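Local coordinates for protein binary enterotoxin of Clostridium perfringens component a (Clostridium perfringens, PDB 5H04) that is the ADP-ribosylating component of a binary enterotoxin, binding NAD(+) or NADH and probably transferring ADP-ribose from NAD(+) to a target protein, at residues Asn216-Ala221 with Thr342-Asn347; Gln211-Asn216 with Ile294-Met299. All coordinates share one frame; numbering follows the deposited sequence.

Contact 1 of 2, residues Asn216-Ala221 with Thr342-Asn347; sequences NDVISA and TVLSNN. With NAI (1,4-dihydronicotinamide adenine dinucleotide), chain B.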
loop_
_atom_site.group_PDB
_atom_site.type_symbol
_atom_site.label_atom_id
_atom_site.label_comp_id
_atom_site.label_asym_id
_atom_site.label_seq_id
_atom_site.Cartn_x
_atom_site.Cartn_y
_atom_site.Cartn_z
ATOM N N ASN A 216 -6.754 5.414 8.268
ATOM C CA ASN A 216 -7.530 5.544 9.496
ATOM C C ASN A 216 -8.489 6.735 9.496
ATOM O O ASN A 216 -9.169 6.966 10.509
ATOM C CB ASN A 216 -6.590 5.658 10.707
ATOM C CG ASN A 216 -5.723 4.414 10.914
ATOM O OD1 ASN A 216 -4.551 4.524 11.262
ATOM N ND2 ASN A 216 -6.300 3.232 10.705
ATOM N N ASP A 217 -8.568 7.483 8.394
ATOM C CA ASP A 217 -9.273 8.766 8.330
ATOM C C ASP A 217 -10.763 8.515 8.111
ATOM O O ASP A 217 -11.265 8.552 6.988
ATOM C CB ASP A 217 -8.670 9.629 7.228
ATOM C CG ASP A 217 -9.283 11.018 7.143
ATOM O OD1 ASP A 217 -10.299 11.282 7.815
ATOM O OD2 ASP A 217 -8.752 11.844 6.361
ATOM N N VAL A 218 -11.488 8.310 9.214
ATOM C CA VAL A 218 -12.901 7.944 9.136
ATOM C C VAL A 218 -13.742 9.085 8.570
ATOM O O VAL A 218 -14.736 8.838 7.879
ATOM C CB VAL A 218 -13.410 7.496 10.522
ATOM C CG1 VAL A 218 -12.762 6.189 10.925
ATOM C CG2 VAL A 218 -13.121 8.559 11.591
ATOM N N ILE A 219 -13.365 10.339 8.831
ATOM C CA ILE A 219 -14.178 11.469 8.376
ATOM C C ILE A 219 -14.124 11.595 6.859
ATOM O O ILE A 219 -15.158 11.749 6.196
ATOM C CB ILE A 219 -13.726 12.774 9.054
ATOM C CG1 ILE A 219 -14.053 12.751 10.548
ATOM C CG2 ILE A 219 -14.378 13.982 8.378
ATOM C CD1 ILE A 219 -13.596 13.997 11.279
ATOM N N SER A 220 -12.917 11.566 6.288
ATOM C CA SER A 220 -12.784 11.647 4.837
ATOM C C SER A 220 -13.414 10.440 4.158
ATOM O O SER A 220 -14.076 10.577 3.122
ATOM C CB SER A 220 -11.312 11.758 4.441
ATOM O OG SER A 220 -10.760 13.007 4.816
ATOM N N ALA A 221 -13.207 9.254 4.726
ATOM C CA ALA A 221 -13.735 8.027 4.137
ATOM C C ALA A 221 -15.258 8.068 4.034
ATOM O O ALA A 221 -15.830 7.806 2.967
ATOM C CB ALA A 221 -13.287 6.827 4.971
ATOM N N THR A 342 -13.169 -2.873 3.109
ATOM C CA THR A 342 -13.433 -1.645 3.840
ATOM C C THR A 342 -12.395 -0.624 3.413
ATOM O O THR A 342 -11.242 -0.974 3.140
ATOM C CB THR A 342 -13.398 -1.861 5.368
ATOM O OG1 THR A 342 -13.460 -0.591 6.037
ATOM C CG2 THR A 342 -12.119 -2.545 5.773
ATOM N N VAL A 343 -12.806 0.648 3.351
ATOM C CA VAL A 343 -11.839 1.678 2.963
ATOM C C VAL A 343 -10.889 2.061 4.088
ATOM O O VAL A 343 -9.940 2.819 3.845
ATOM C CB VAL A 343 -12.550 2.935 2.426
ATOM C CG1 VAL A 343 -13.335 2.590 1.165
ATOM C CG2 VAL A 343 -13.474 3.523 3.471
ATOM N N LEU A 344 -11.102 1.554 5.307
ATOM C CA LEU A 344 -10.229 1.834 6.442
ATOM C C LEU A 344 -9.261 0.681 6.664
ATOM O O LEU A 344 -9.627 -0.485 6.492
ATOM C CB LEU A 344 -11.035 2.050 7.723
ATOM C CG LEU A 344 -12.077 3.163 7.655
ATOM C CD1 LEU A 344 -12.789 3.262 8.992
ATOM C CD2 LEU A 344 -11.411 4.475 7.287
ATOM N N SER A 345 -8.038 1.011 7.095
ATOM C CA SER A 345 -7.039 -0.008 7.395
ATOM C C SER A 345 -7.156 -0.577 8.803
ATOM O O SER A 345 -6.476 -1.562 9.095
ATOM C CB SER A 345 -5.628 0.558 7.197
ATOM O OG SER A 345 -5.437 1.734 7.969
ATOM N N ASN A 346 -7.987 0.012 9.676
ATOM C CA ASN A 346 -8.112 -0.456 11.055
ATOM C C ASN A 346 -8.448 -1.942 11.095
ATOM O O ASN A 346 -9.213 -2.435 10.266
ATOM C CB ASN A 346 -9.210 0.325 11.797
ATOM C CG ASN A 346 -9.103 1.841 11.626
ATOM O OD1 ASN A 346 -8.692 2.348 10.580
ATOM N ND2 ASN A 346 -9.523 2.572 12.655
ATOM N N ASN A 347 -7.880 -2.659 12.067
ATOM C CA ASN A 347 -8.336 -4.017 12.322
ATOM C C ASN A 347 -9.771 -3.980 12.864
ATOM O O ASN A 347 -10.240 -2.954 13.367
ATOM C CB ASN A 347 -7.388 -4.728 13.298
ATOM C CG ASN A 347 -7.603 -6.229 13.336
ATOM O OD1 ASN A 347 -8.424 -6.766 12.594
ATOM N ND2 ASN A 347 -6.852 -6.923 14.197
HETATM P PA NAI B . -16.942 -13.714 3.816
HETATM O O1A NAI B . -18.177 -14.444 3.205
HETATM O O2A NAI B . -16.085 -13.034 2.734
HETATM O O5B NAI B . -15.983 -14.767 4.595
HETATM C C5B NAI B . -16.459 -15.631 5.612
HETATM C C4B NAI B . -15.515 -16.875 5.603
HETATM O O4B NAI B . -15.483 -17.459 4.159
HETATM C C3B NAI B . -14.316 -16.551 5.889
HETATM O O3B NAI B . -13.660 -17.582 6.675
HETATM C C2B NAI B . -13.504 -16.444 4.455
HETATM O O2B NAI B . -12.083 -16.645 4.707
HETATM C C1B NAI B . -14.014 -17.327 3.692
HETATM N N9A NAI B . -14.049 -16.867 2.297
HETATM C C8A NAI B . -14.620 -15.741 1.803
HETATM N N7A NAI B . -14.382 -15.739 0.448
HETATM C C5A NAI B . -13.666 -16.875 0.134
HETATM C C6A NAI B . -13.183 -17.342 -1.066
HETATM N N6A NAI B . -13.225 -16.858 -2.401
HETATM N N1A NAI B . -12.493 -18.506 -1.101
HETATM C C2A NAI B . -12.276 -19.209 0.051
HETATM N N3A NAI B . -12.767 -18.753 1.254
HETATM C C4A NAI B . -13.459 -17.588 1.283
HETATM O O3 NAI B . -17.427 -12.648 4.906
HETATM P PN NAI B . -16.533 -11.986 6.064
HETATM O O1N NAI B . -15.203 -11.549 5.596
HETATM O O2N NAI B . -16.316 -12.942 7.254
HETATM O O5D NAI B . -17.351 -10.676 6.494
HETATM C C5D NAI B . -18.532 -10.802 7.195
HETATM C C4D NAI B . -19.185 -9.507 7.294
HETATM O O4D NAI B . -18.323 -8.575 7.697
HETATM C C3D NAI B . -19.780 -9.025 5.822
HETATM O O3D NAI B . -21.078 -8.307 6.077
HETATM C C2D NAI B . -18.921 -8.262 5.364
HETATM O O2D NAI B . -19.458 -7.294 4.375
HETATM C C1D NAI B . -18.356 -7.498 6.676
HETATM N N1N NAI B . -17.158 -6.977 6.499
HETATM C C2N NAI B . -16.004 -7.790 6.224
HETATM C C3N NAI B . -14.630 -7.135 6.093
HETATM C C7N NAI B . -13.374 -7.928 6.153
HETATM O O7N NAI B . -12.299 -7.299 6.218
HETATM N N7N NAI B . -13.393 -9.332 6.142
HETATM C C4N NAI B . -14.510 -5.629 5.855
HETATM C C5N NAI B . -15.652 -4.872 6.525
HETATM C C6N NAI B . -17.015 -5.547 6.612
HETATM O O HOH W 1 -9.868 5.489 12.593
#
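Asn216 and Asn346 hold the polar side of this contact through one direct amide-amide bond and one water. ND2 of Asn216 donates to OD1 of Asn346 at 2.6 Å. The acceptor lies close to the amide plane of Asn216, but the two amides are turned 84° apart, and the donor reaches OD1 from above the carbonyl plane of Asn346, 62° out of it, off the lone-pair directions. The bond is short yet moderately bent, with an N-H...O angle of 145°. ND2 of Asn216 also donates to Lys58 O, as does the hydroxyl of Ser345, so that one carbonyl gathers both side chains. The second link is water 1, which donates to the backbone O of Asn216 at 2.6 Å and accepts from ND2 of Asn346 at 2.9 Å; that nitrogen is further bonded to Asp62.

Apolar packing makes up the rest of the contact. Leu344 sends its two methyls to different residues of the helix: CD1 meets CG1 of Val218 at 3.5 Å, while CD2 lies 3.8 Å from CB of Ala221. CG2 of Val343, placed between its backbone N and carbonyl carbon, approaches the same alanine methyl at 3.6 Å.

Within the segments, Asp217 is the N-cap, its OD1 accepting from Ser220 N at 3.0 Å and its OD2 from the Ser220 hydroxyl. Thr342 closes an ST turn onto Leu344 N, and its CB and CG2 pack against the dihydronicotinamide ring of the bound NADH. The contact thus sets the first turn of helix 218-234 against the loop that leaves strand 339-342, with Val343 resting on Ile293 and Thr295 of strand 293-299 and Leu344 on Tyr381.

Contact 2 of 2, residues Gln211-Asn216 with Ile294-Met299; sequences QLNFEN and ITYRRM. With NAI (1,4-dihydronicotinamide adenine dinucleotide), chain B.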
loop_
_atom_site.group_PDB
_atom_site.type_symbol
_atom_site.label_atom_id
_atom_site.label_comp_id
_atom_site.label_asym_id
_atom_site.label_seq_id
_atom_site.Cartn_x
_atom_site.Cartn_y
_atom_site.Cartn_z
ATOM N N GLN A 211 -2.128 7.897 -4.342
ATOM C CA GLN A 211 -3.394 7.192 -4.484
ATOM C C GLN A 211 -4.341 7.567 -3.361
ATOM O O GLN A 211 -3.916 7.820 -2.230
ATOM C CB GLN A 211 -3.191 5.675 -4.446
ATOM C CG GLN A 211 -2.095 5.151 -5.332
ATOM C CD GLN A 211 -2.145 3.645 -5.423
ATOM O OE1 GLN A 211 -2.979 3.083 -6.143
ATOM N NE2 GLN A 211 -1.278 2.972 -4.661
ATOM N N LEU A 212 -5.638 7.569 -3.669
ATOM C CA LEU A 212 -6.645 7.755 -2.634
ATOM C C LEU A 212 -6.645 6.548 -1.701
ATOM O O LEU A 212 -6.849 5.409 -2.138
ATOM C CB LEU A 212 -8.020 7.956 -3.264
ATOM C CG LEU A 212 -9.176 8.288 -2.329
ATOM C CD1 LEU A 212 -8.903 9.577 -1.575
ATOM C CD2 LEU A 212 -10.462 8.401 -3.148
ATOM N N ASN A 213 -6.406 6.801 -0.413
ATOM C CA ASN A 213 -6.156 5.737 0.552
ATOM C C ASN A 213 -6.442 6.343 1.926
ATOM O O ASN A 213 -5.615 7.084 2.454
ATOM C CB ASN A 213 -4.717 5.241 0.433
ATOM C CG ASN A 213 -4.402 4.112 1.387
ATOM O OD1 ASN A 213 -5.251 3.688 2.153
ATOM N ND2 ASN A 213 -3.166 3.613 1.339
ATOM N N PHE A 214 -7.625 6.055 2.475
ATOM C CA PHE A 214 -8.037 6.729 3.702
ATOM C C PHE A 214 -7.341 6.213 4.956
ATOM O O PHE A 214 -7.279 6.946 5.949
ATOM C CB PHE A 214 -9.552 6.623 3.848
ATOM C CG PHE A 214 -10.278 7.324 2.760
ATOM C CD1 PHE A 214 -10.090 8.686 2.567
ATOM C CD2 PHE A 214 -11.102 6.635 1.897
ATOM C CE1 PHE A 214 -10.745 9.353 1.546
ATOM C CE2 PHE A 214 -11.767 7.301 0.871
ATOM C CZ PHE A 214 -11.576 8.659 0.693
ATOM N N GLU A 215 -6.793 4.994 4.926
ATOM C CA GLU A 215 -6.164 4.379 6.101
ATOM C C GLU A 215 -7.057 4.500 7.336
ATOM O O GLU A 215 -8.028 3.752 7.448
ATOM C CB GLU A 215 -4.762 4.969 6.341
ATOM C CG GLU A 215 -3.785 4.541 5.243
ATOM C CD GLU A 215 -2.312 4.770 5.579
ATOM O OE1 GLU A 215 -2.010 5.493 6.553
ATOM O OE2 GLU A 215 -1.456 4.203 4.862
ATOM N N ASN A 216 -6.754 5.414 8.268
ATOM C CA ASN A 216 -7.530 5.544 9.496
ATOM C C ASN A 216 -8.489 6.735 9.496
ATOM O O ASN A 216 -9.169 6.966 10.509
ATOM C CB ASN A 216 -6.590 5.658 10.707
ATOM C CG ASN A 216 -5.723 4.414 10.914
ATOM O OD1 ASN A 216 -4.551 4.524 11.262
ATOM N ND2 ASN A 216 -6.300 3.232 10.705
ATOM N N ILE A 294 -7.680 2.656 -2.707
ATOM C CA ILE A 294 -7.192 1.523 -1.933
ATOM C C ILE A 294 -8.287 1.079 -0.972
ATOM O O ILE A 294 -8.857 1.904 -0.244
ATOM C CB ILE A 294 -5.912 1.895 -1.163
ATOM C CG1 ILE A 294 -4.811 2.357 -2.130
ATOM C CG2 ILE A 294 -5.460 0.733 -0.259
ATOM C CD1 ILE A 294 -4.553 1.429 -3.304
ATOM N N THR A 295 -8.567 -0.224 -0.940
ATOM C CA THR A 295 -9.480 -0.768 0.068
ATOM C C THR A 295 -8.796 -1.943 0.751
ATOM O O THR A 295 -7.730 -2.394 0.324
ATOM C CB THR A 295 -10.840 -1.195 -0.520
ATOM O OG1 THR A 295 -10.671 -2.325 -1.389
ATOM C CG2 THR A 295 -11.490 -0.053 -1.282
ATOM N N TYR A 296 -9.404 -2.429 1.837
ATOM C CA TYR A 296 -8.762 -3.409 2.708
ATOM C C TYR A 296 -9.685 -4.580 3.007
ATOM O O TYR A 296 -10.917 -4.453 2.983
ATOM C CB TYR A 296 -8.321 -2.773 4.033
ATOM C CG TYR A 296 -7.341 -1.654 3.851
ATOM C CD1 TYR A 296 -7.778 -0.359 3.625
ATOM C CD2 TYR A 296 -5.975 -1.886 3.918
ATOM C CE1 TYR A 296 -6.879 0.684 3.451
ATOM C CE2 TYR A 296 -5.053 -0.848 3.740
ATOM C CZ TYR A 296 -5.517 0.432 3.520
ATOM O OH TYR A 296 -4.623 1.457 3.354
ATOM N N ARG A 297 -9.081 -5.726 3.322
ATOM C CA ARG A 297 -9.884 -6.872 3.737
ATOM C C ARG A 297 -9.088 -7.730 4.709
ATOM O O ARG A 297 -7.934 -8.073 4.437
ATOM C CB ARG A 297 -10.339 -7.714 2.529
ATOM C CG ARG A 297 -11.095 -8.976 2.939
ATOM C CD ARG A 297 -11.634 -9.792 1.737
ATOM N NE ARG A 297 -12.025 -11.125 2.184
ATOM C CZ ARG A 297 -13.128 -11.374 2.891
ATOM N NH1 ARG A 297 -13.953 -10.384 3.206
ATOM N NH2 ARG A 297 -13.408 -12.608 3.294
ATOM N N ARG A 298 -9.698 -8.057 5.852
ATOM C CA ARG A 298 -9.133 -9.059 6.746
ATOM C C ARG A 298 -9.541 -10.424 6.212
ATOM O O ARG A 298 -10.727 -10.773 6.219
ATOM C CB ARG A 298 -9.608 -8.835 8.180
ATOM C CG ARG A 298 -9.155 -7.488 8.734
ATOM C CD ARG A 298 -7.642 -7.331 8.589
ATOM N NE ARG A 298 -7.216 -5.955 8.838
ATOM C CZ ARG A 298 -6.345 -5.592 9.770
ATOM N NH1 ARG A 298 -5.788 -6.501 10.559
ATOM N NH2 ARG A 298 -6.027 -4.310 9.911
ATOM N N MET A 299 -8.571 -11.178 5.704
ATOM C CA MET A 299 -8.843 -12.393 4.955
ATOM C C MET A 299 -8.670 -13.611 5.851
ATOM O O MET A 299 -7.761 -13.661 6.687
ATOM C CB MET A 299 -7.919 -12.513 3.734
ATOM C CG MET A 299 -8.068 -11.371 2.722
ATOM S SD MET A 299 -6.858 -11.462 1.387
ATOM C CE MET A 299 -7.691 -12.541 0.239
HETATM P PA NAI B . -16.942 -13.714 3.816
HETATM O O1A NAI B . -18.177 -14.444 3.205
HETATM O O2A NAI B . -16.085 -13.034 2.734
HETATM O O5B NAI B . -15.983 -14.767 4.595
HETATM C C5B NAI B . -16.459 -15.631 5.612
HETATM C C4B NAI B . -15.515 -16.875 5.603
HETATM O O4B NAI B . -15.483 -17.459 4.159
HETATM C C3B NAI B . -14.316 -16.551 5.889
HETATM O O3B NAI B . -13.660 -17.582 6.675
HETATM C C2B NAI B . -13.504 -16.444 4.455
HETATM O O2B NAI B . -12.083 -16.645 4.707
HETATM C C1B NAI B . -14.014 -17.327 3.692
HETATM N N9A NAI B . -14.049 -16.867 2.297
HETATM C C8A NAI B . -14.620 -15.741 1.803
HETATM N N7A NAI B . -14.382 -15.739 0.448
HETATM C C5A NAI B . -13.666 -16.875 0.134
HETATM C C6A NAI B . -13.183 -17.342 -1.066
HETATM N N6A NAI B . -13.225 -16.858 -2.401
HETATM N N1A NAI B . -12.493 -18.506 -1.101
HETATM C C2A NAI B . -12.276 -19.209 0.051
HETATM N N3A NAI B . -12.767 -18.753 1.254
HETATM C C4A NAI B . -13.459 -17.588 1.283
HETATM O O3 NAI B . -17.427 -12.648 4.906
HETATM P PN NAI B . -16.533 -11.986 6.064
HETATM O O1N NAI B . -15.203 -11.549 5.596
HETATM O O2N NAI B . -16.316 -12.942 7.254
HETATM O O5D NAI B . -17.351 -10.676 6.494
HETATM C C5D NAI B . -18.532 -10.802 7.195
HETATM C C4D NAI B . -19.185 -9.507 7.294
HETATM O O4D NAI B . -18.323 -8.575 7.697
HETATM C C3D NAI B . -19.780 -9.025 5.822
HETATM O O3D NAI B . -21.078 -8.307 6.077
HETATM C C2D NAI B . -18.921 -8.262 5.364
HETATM O O2D NAI B . -19.458 -7.294 4.375
HETATM C C1D NAI B . -18.356 -7.498 6.676
HETATM N N1N NAI B . -17.158 -6.977 6.499
HETATM C C2N NAI B . -16.004 -7.790 6.224
HETATM C C3N NAI B . -14.630 -7.135 6.093
HETATM C C7N NAI B . -13.374 -7.928 6.153
HETATM O O7N NAI B . -12.299 -7.299 6.218
HETATM N N7N NAI B . -13.393 -9.332 6.142
HETATM C C4N NAI B . -14.510 -5.629 5.855
HETATM C C5N NAI B . -15.652 -4.872 6.525
HETATM C C6N NAI B . -17.015 -5.547 6.612
HETATM O O HOH W 2 -1.940 1.692 3.517
HETATM O O HOH W 3 -9.028 3.898 1.533
#
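The side chains of Asn213 and Tyr296 meet at about a right angle where the loop entering helix 218-234 reaches strand 293-299, an outermost strand of the second mixed five-stranded sheet, that of the NADH-binding ADP-ribosyltransferase region. The Tyr296 hydroxyl donates to OD1 of Asn213 at 2.6 Å, lying in the carbonyl plane on a lone pair, while amide and ring planes are inclined by 38°. With CG anti to the backbone N (chi1 -179°), the amide of Asn213 is carried across Ile294 to the phenol, its CG 3.7 Å from CB of Ile294.

Glu215 crosses the phenol obliquely, CG lying 3.7 Å from OH of Tyr296, with its carboxylate turned 63° from the ring plane. Its OE2 forms a salt bridge with Lys58 and accepts from water 2; this water also donates to the Tyr296 hydroxyl from the edge of the ring and accepts from ND2 of Asn213.

Gln211 crosses Ile294 at about a right angle, its amide end reaching CD1 of Ile294, with OE1 of Gln211 nearest at 3.6 Å; that oxygen accepts from His361 and NE2 pairs with Ser185.

Farther along the strand, Arg298 pairs through its backbone with the carboxamide of the dinucleotide, its N donating to O7N at 2.7 Å and its O accepting from N7N. The extended Arg297 donates from NH1 to phosphate oxygen O1N, and its NE makes a salt bridge with Glu303.

Main chain completes the join: Ile294 N donates to Leu212 O at 2.9 Å, and water 3 spans Phe214 N and Ile294 O, 2.7 Å from each.

In the fold
Along the chain, strand 199-209 of the first five-stranded sheet runs into segment 211-216, where contact 2 closes a loop of largely helical chain by joining it to strand 293-299 of the second sheet. Contact 1 starts at the shared Asn216 and closes a longer loop, from the start of helix 218-234 to segment 342-347. The segments alternate, so the two closures cross rather than nest. Backbone pairs knit them further, Glu215 with Ser345 and Tyr296 with Thr342. Together they tie the first part of the connection between the sheets to strand 293-299, which carries Arg297 and Arg298, and to the segment beginning at Thr342; all three residues line the dinucleotide pocket.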